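Local coordinates for Alpha/beta hydrolase fold protein (Chitinophaga pinensis, PDB 4PW0) that probably acts as a hydrolase of the alpha/beta hydrolase fold, with a substrate that has not been established, at residues N84-I96 with L111-Q123. Sequence-based numbering, arbitrary orientation. Where two conformers were deposited one is given.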
loop_
_atom_site.group_PDB
_atom_site.type_symbol
_atom_site.label_atom_id
_atom_site.label_comp_id
_atom_site.label_asym_id
_atom_site.label_seq_id
_atom_site.Cartn_x
_atom_site.Cartn_y
_atom_site.Cartn_z
ATOM N N ASN A 84 -22.865 12.352 17.581
ATOM C CA ASN A 84 -22.222 12.907 16.405
ATOM C C ASN A 84 -20.703 12.909 16.550
ATOM O O ASN A 84 -20.143 13.074 17.650
ATOM C CB ASN A 84 -22.759 14.337 16.162
ATOM C CG ASN A 84 -22.423 15.319 17.277
ATOM O OD1 ASN A 84 -21.440 16.051 17.215
ATOM N ND2 ASN A 84 -23.227 15.293 18.333
ATOM N N VAL A 85 -20.036 12.803 15.394
ATOM C CA VAL A 85 -18.583 12.757 15.344
ATOM C C VAL A 85 -17.937 14.028 15.901
ATOM O O VAL A 85 -16.896 13.947 16.567
ATOM C CB VAL A 85 -18.092 12.439 13.908
ATOM C CG1 VAL A 85 -16.613 12.725 13.756
ATOM C CG2 VAL A 85 -18.414 10.975 13.560
ATOM N N ALA A 86 -18.511 15.202 15.615
ATOM C CA ALA A 86 -17.882 16.406 16.088
ATOM C C ALA A 86 -17.744 16.424 17.603
ATOM O O ALA A 86 -16.702 16.823 18.126
ATOM C CB ALA A 86 -18.657 17.642 15.605
ATOM N N ALA A 87 -18.795 16.018 18.303
ATOM C CA ALA A 87 -18.735 15.951 19.768
ATOM C C ALA A 87 -17.776 14.885 20.280
ATOM O O ALA A 87 -17.071 15.064 21.248
ATOM C CB ALA A 87 -20.132 15.750 20.349
HETATM N N MSE A 88 -17.759 13.733 19.583
HETATM C CA MSE A 88 -16.780 12.707 19.962
HETATM C C MSE A 88 -15.364 13.159 19.824
HETATM O O MSE A 88 -14.484 12.770 20.603
HETATM C CB MSE A 88 -16.977 11.460 19.103
HETATM C CG MSE A 88 -18.333 10.797 19.347
HETATM SE SE MSE A 88 -18.540 9.241 18.157
HETATM C CE MSE A 88 -20.353 8.829 18.611
ATOM N N THR A 89 -15.114 14.010 18.836
ATOM C CA THR A 89 -13.806 14.589 18.601
ATOM C C THR A 89 -13.459 15.582 19.725
ATOM O O THR A 89 -12.349 15.542 20.232
ATOM C CB THR A 89 -13.747 15.282 17.221
ATOM O OG1 THR A 89 -14.112 14.349 16.189
ATOM C CG2 THR A 89 -12.362 15.796 16.944
ATOM N N ALA A 90 -14.416 16.445 20.095
ATOM C CA ALA A 90 -14.191 17.382 21.202
ATOM C C ALA A 90 -13.907 16.651 22.511
ATOM O O ALA A 90 -12.989 17.012 23.280
ATOM C CB ALA A 90 -15.432 18.276 21.374
ATOM N N ASP A 91 -14.648 15.564 22.740
ATOM C CA ASP A 91 -14.449 14.755 23.941
ATOM C C ASP A 91 -13.069 14.095 23.949
ATOM O O ASP A 91 -12.327 14.106 24.943
ATOM C CB ASP A 91 -15.539 13.707 24.107
ATOM C CG ASP A 91 -16.945 14.314 24.344
ATOM O OD1 ASP A 91 -17.017 15.525 24.793
ATOM O OD2 ASP A 91 -17.963 13.606 24.128
ATOM N N ALA A 92 -12.679 13.521 22.811
ATOM C CA ALA A 92 -11.372 12.941 22.739
ATOM C C ALA A 92 -10.266 13.949 23.012
ATOM O O ALA A 92 -9.285 13.656 23.663
ATOM C CB ALA A 92 -11.133 12.264 21.379
ATOM N N LEU A 93 -10.419 15.148 22.475
ATOM C CA LEU A 93 -9.438 16.185 22.683
ATOM C C LEU A 93 -9.325 16.598 24.152
ATOM O O LEU A 93 -8.214 16.816 24.627
ATOM C CB LEU A 93 -9.774 17.396 21.812
ATOM C CG LEU A 93 -9.385 17.279 20.339
ATOM C CD1 LEU A 93 -10.081 18.374 19.521
ATOM C CD2 LEU A 93 -7.884 17.329 20.177
ATOM N N GLU A 94 -10.443 16.647 24.873
ATOM C CA GLU A 94 -10.366 17.002 26.308
ATOM C C GLU A 94 -9.574 15.916 27.052
ATOM O O GLU A 94 -8.765 16.201 27.930
ATOM C CB GLU A 94 -11.752 17.294 26.926
ATOM C CG GLU A 94 -12.643 16.113 27.283
ATOM C CD GLU A 94 -13.932 16.449 28.025
ATOM O OE1 GLU A 94 -14.204 17.654 28.266
ATOM O OE2 GLU A 94 -14.694 15.498 28.343
ATOM N N PHE A 95 -9.775 14.661 26.674
ATOM C CA PHE A 95 -9.060 13.543 27.256
ATOM C C PHE A 95 -7.578 13.611 26.972
ATOM O O PHE A 95 -6.761 13.482 27.888
ATOM C CB PHE A 95 -9.660 12.210 26.747
ATOM C CG PHE A 95 -8.759 11.027 26.913
ATOM C CD1 PHE A 95 -8.453 10.513 28.161
ATOM C CD2 PHE A 95 -8.182 10.426 25.791
ATOM C CE1 PHE A 95 -7.590 9.449 28.285
ATOM C CE2 PHE A 95 -7.322 9.370 25.921
ATOM C CZ PHE A 95 -7.003 8.885 27.175
ATOM N N ILE A 96 -7.211 13.793 25.708
ATOM C CA ILE A 96 -5.816 13.744 25.301
ATOM C C ILE A 96 -5.065 14.917 25.956
ATOM O O ILE A 96 -3.953 14.757 26.469
ATOM C CB ILE A 96 -5.718 13.837 23.775
ATOM C CG1 ILE A 96 -6.349 12.594 23.121
ATOM C CG2 ILE A 96 -4.281 14.005 23.354
ATOM C CD1 ILE A 96 -6.636 12.793 21.643
ATOM N N LEU A 111 -15.463 4.117 12.745
ATOM C CA LEU A 111 -15.872 5.358 13.393
ATOM C C LEU A 111 -14.669 6.214 13.810
ATOM O O LEU A 111 -14.652 7.440 13.625
ATOM C CB LEU A 111 -16.693 4.981 14.617
ATOM C CG LEU A 111 -17.059 6.121 15.543
ATOM C CD1 LEU A 111 -17.882 7.163 14.834
ATOM C CD2 LEU A 111 -17.821 5.562 16.743
ATOM N N GLY A 112 -13.626 5.573 14.354
ATOM C CA GLY A 112 -12.443 6.284 14.716
ATOM C C GLY A 112 -11.752 6.961 13.549
ATOM O O GLY A 112 -11.107 8.004 13.713
ATOM N N GLY A 113 -11.870 6.360 12.360
ATOM C CA GLY A 113 -11.351 6.977 11.161
ATOM C C GLY A 113 -12.101 8.234 10.753
ATOM O O GLY A 113 -11.535 9.092 10.048
ATOM N N PHE A 114 -13.365 8.356 11.133
ATOM C CA PHE A 114 -14.096 9.614 10.921
ATOM C C PHE A 114 -13.593 10.681 11.912
ATOM O O PHE A 114 -13.299 11.840 11.533
ATOM C CB PHE A 114 -15.593 9.457 11.207
ATOM C CG PHE A 114 -16.314 8.406 10.418
ATOM C CD1 PHE A 114 -15.813 7.854 9.248
ATOM C CD2 PHE A 114 -17.535 7.968 10.863
ATOM C CE1 PHE A 114 -16.507 6.853 8.570
ATOM C CE2 PHE A 114 -18.244 7.008 10.184
ATOM C CZ PHE A 114 -17.764 6.445 9.034
ATOM N N ILE A 115 -13.390 10.275 13.160
ATOM C CA ILE A 115 -12.930 11.199 14.212
ATOM C C ILE A 115 -11.562 11.769 13.861
ATOM O O ILE A 115 -11.328 12.989 14.021
ATOM C CB ILE A 115 -12.930 10.499 15.588
ATOM C CG1 ILE A 115 -14.370 10.229 16.049
ATOM C CG2 ILE A 115 -12.216 11.358 16.651
ATOM C CD1 ILE A 115 -14.496 9.250 17.210
ATOM N N VAL A 116 -10.635 10.962 13.340
ATOM C CA VAL A 116 -9.294 11.527 13.079
ATOM C C VAL A 116 -9.342 12.524 11.930
ATOM O O VAL A 116 -8.564 13.459 11.930
ATOM C CB VAL A 116 -8.221 10.455 12.833
ATOM C CG1 VAL A 116 -8.078 9.573 14.078
ATOM C CG2 VAL A 116 -8.472 9.592 11.590
ATOM N N GLN A 117 -10.225 12.321 10.951
ATOM C CA GLN A 117 -10.386 13.316 9.868
ATOM C C GLN A 117 -10.902 14.649 10.445
ATOM O O GLN A 117 -10.374 15.707 10.143
ATOM C CB GLN A 117 -11.358 12.844 8.827
ATOM C CG GLN A 117 -10.902 11.662 7.987
ATOM C CD GLN A 117 -12.022 11.185 7.092
ATOM O OE1 GLN A 117 -12.451 11.907 6.186
ATOM N NE2 GLN A 117 -12.470 9.965 7.309
ATOM N N TYR A 118 -11.946 14.573 11.263
ATOM C CA TYR A 118 -12.529 15.766 11.842
ATOM C C TYR A 118 -11.506 16.462 12.750
ATOM O O TYR A 118 -11.378 17.701 12.742
ATOM C CB TYR A 118 -13.842 15.444 12.565
ATOM C CG TYR A 118 -14.642 16.694 12.845
ATOM C CD1 TYR A 118 -15.310 17.328 11.824
ATOM C CD2 TYR A 118 -14.671 17.271 14.081
ATOM C CE1 TYR A 118 -15.998 18.512 12.023
ATOM C CE2 TYR A 118 -15.362 18.478 14.300
ATOM C CZ TYR A 118 -16.029 19.071 13.284
ATOM O OH TYR A 118 -16.713 20.260 13.505
HETATM N N MSE A 119 -10.762 15.696 13.534
HETATM C CA MSE A 119 -9.744 16.255 14.432
HETATM C C MSE A 119 -8.668 16.970 13.669
HETATM O O MSE A 119 -8.182 18.036 14.091
HETATM C CB MSE A 119 -9.110 15.158 15.307
HETATM C CG MSE A 119 -8.369 15.738 16.510
HETATM SE SE MSE A 119 -7.612 14.369 17.654
HETATM C CE MSE A 119 -9.275 13.846 18.466
ATOM N N ALA A 120 -8.253 16.406 12.543
ATOM C CA ALA A 120 -7.241 17.052 11.736
ATOM C C ALA A 120 -7.748 18.374 11.160
ATOM O O ALA A 120 -6.937 19.314 10.931
ATOM C CB ALA A 120 -6.816 16.114 10.596
ATOM N N HIS A 121 -9.039 18.448 10.908
ATOM C CA HIS A 121 -9.671 19.668 10.457
ATOM C C HIS A 121 -9.704 20.760 11.529
ATOM O O HIS A 121 -9.298 21.922 11.265
ATOM C CB HIS A 121 -11.086 19.423 9.909
ATOM C CG HIS A 121 -11.817 20.681 9.593
ATOM N ND1 HIS A 121 -11.350 21.596 8.679
ATOM C CD2 HIS A 121 -12.959 21.197 10.104
ATOM C CE1 HIS A 121 -12.178 22.629 8.636
ATOM N NE2 HIS A 121 -13.166 22.409 9.488
ATOM N N ILE A 122 -10.119 20.387 12.744
ATOM C CA ILE A 122 -10.298 21.393 13.790
ATOM C C ILE A 122 -9.046 21.720 14.590
ATOM O O ILE A 122 -8.953 22.830 15.178
ATOM C CB ILE A 122 -11.502 21.109 14.724
ATOM C CG1 ILE A 122 -11.323 19.862 15.576
ATOM C CG2 ILE A 122 -12.800 21.111 13.920
ATOM C CD1 ILE A 122 -12.348 19.749 16.696
ATOM N N GLN A 123 -8.145 20.742 14.729
ATOM C CA GLN A 123 -6.941 20.886 15.498
ATOM C C GLN A 123 -5.708 20.399 14.745
ATOM O O GLN A 123 -4.969 19.556 15.245
ATOM C CB GLN A 123 -7.053 20.243 16.850
ATOM C CG GLN A 123 -7.902 21.003 17.848
ATOM C CD GLN A 123 -7.261 22.292 18.342
ATOM O OE1 GLN A 123 -6.061 22.540 18.228
ATOM N NE2 GLN A 123 -8.072 23.105 18.907
#
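V85, T89 and M119 act as knobs where two helices pack on one side of the alpha/beta hydrolase sheet: helix 85-98, and helix 111-122, which leaves the probable nucleophile elbow. The axes of segments 85-96 and 111-122 come within 9.1 Å and cross at -74°, so the contact is steep and nearly all apolar. At the elbow end V85 drops into a hole made by L111, F114, I115 and Y118. Its two methyls divide the work: CG2 lies 4.0 Å from F114 CB, near the plane of that ring at its edge, while CG1 reaches the backbone of I115. M88, a selenomethionine extended beyond CG, carries its selenium 4.0 Å from L111 CD1. V85 also touches W210 and L111 touches I207, both of helix 197-212.

T89 sits at the crossing, where the helices come closest. With OG1 anti to the carbonyl carbon (chi1 -56°), the hydroxyl turns back onto its own helix and donates to V85 O at 2.8 Å, an oxygen that also accepts from T89 N. OG1 also packs against I115 CG2 and Y118 CD2. CG2 points across instead, 3.7 Å from M119 CB. Y118 crosses T89 at a slant, with T89 CG2 at the ring edge; its CE2 is 3.6 Å from A86 CB, the ring oblique to that methyl.

Farther along, the knob comes from the other helix. The chain of M119, also selenomethionine, bends at chi3 (-75°), bringing CE to 3.8 Å from A92 CB, while its selenium meets L93 CD2. L93 CD1 touches I122 CD1 at 3.9 Å. A92 of one helix and I115 and M119 of the other all touch F42 of strand 39-42, which places both helices against the sheet.

Because the T89 hydroxyl is satisfied within its own helix, it can lie among methyls and an aromatic ring, so the contact between the helices rests on shape and van der Waals packing.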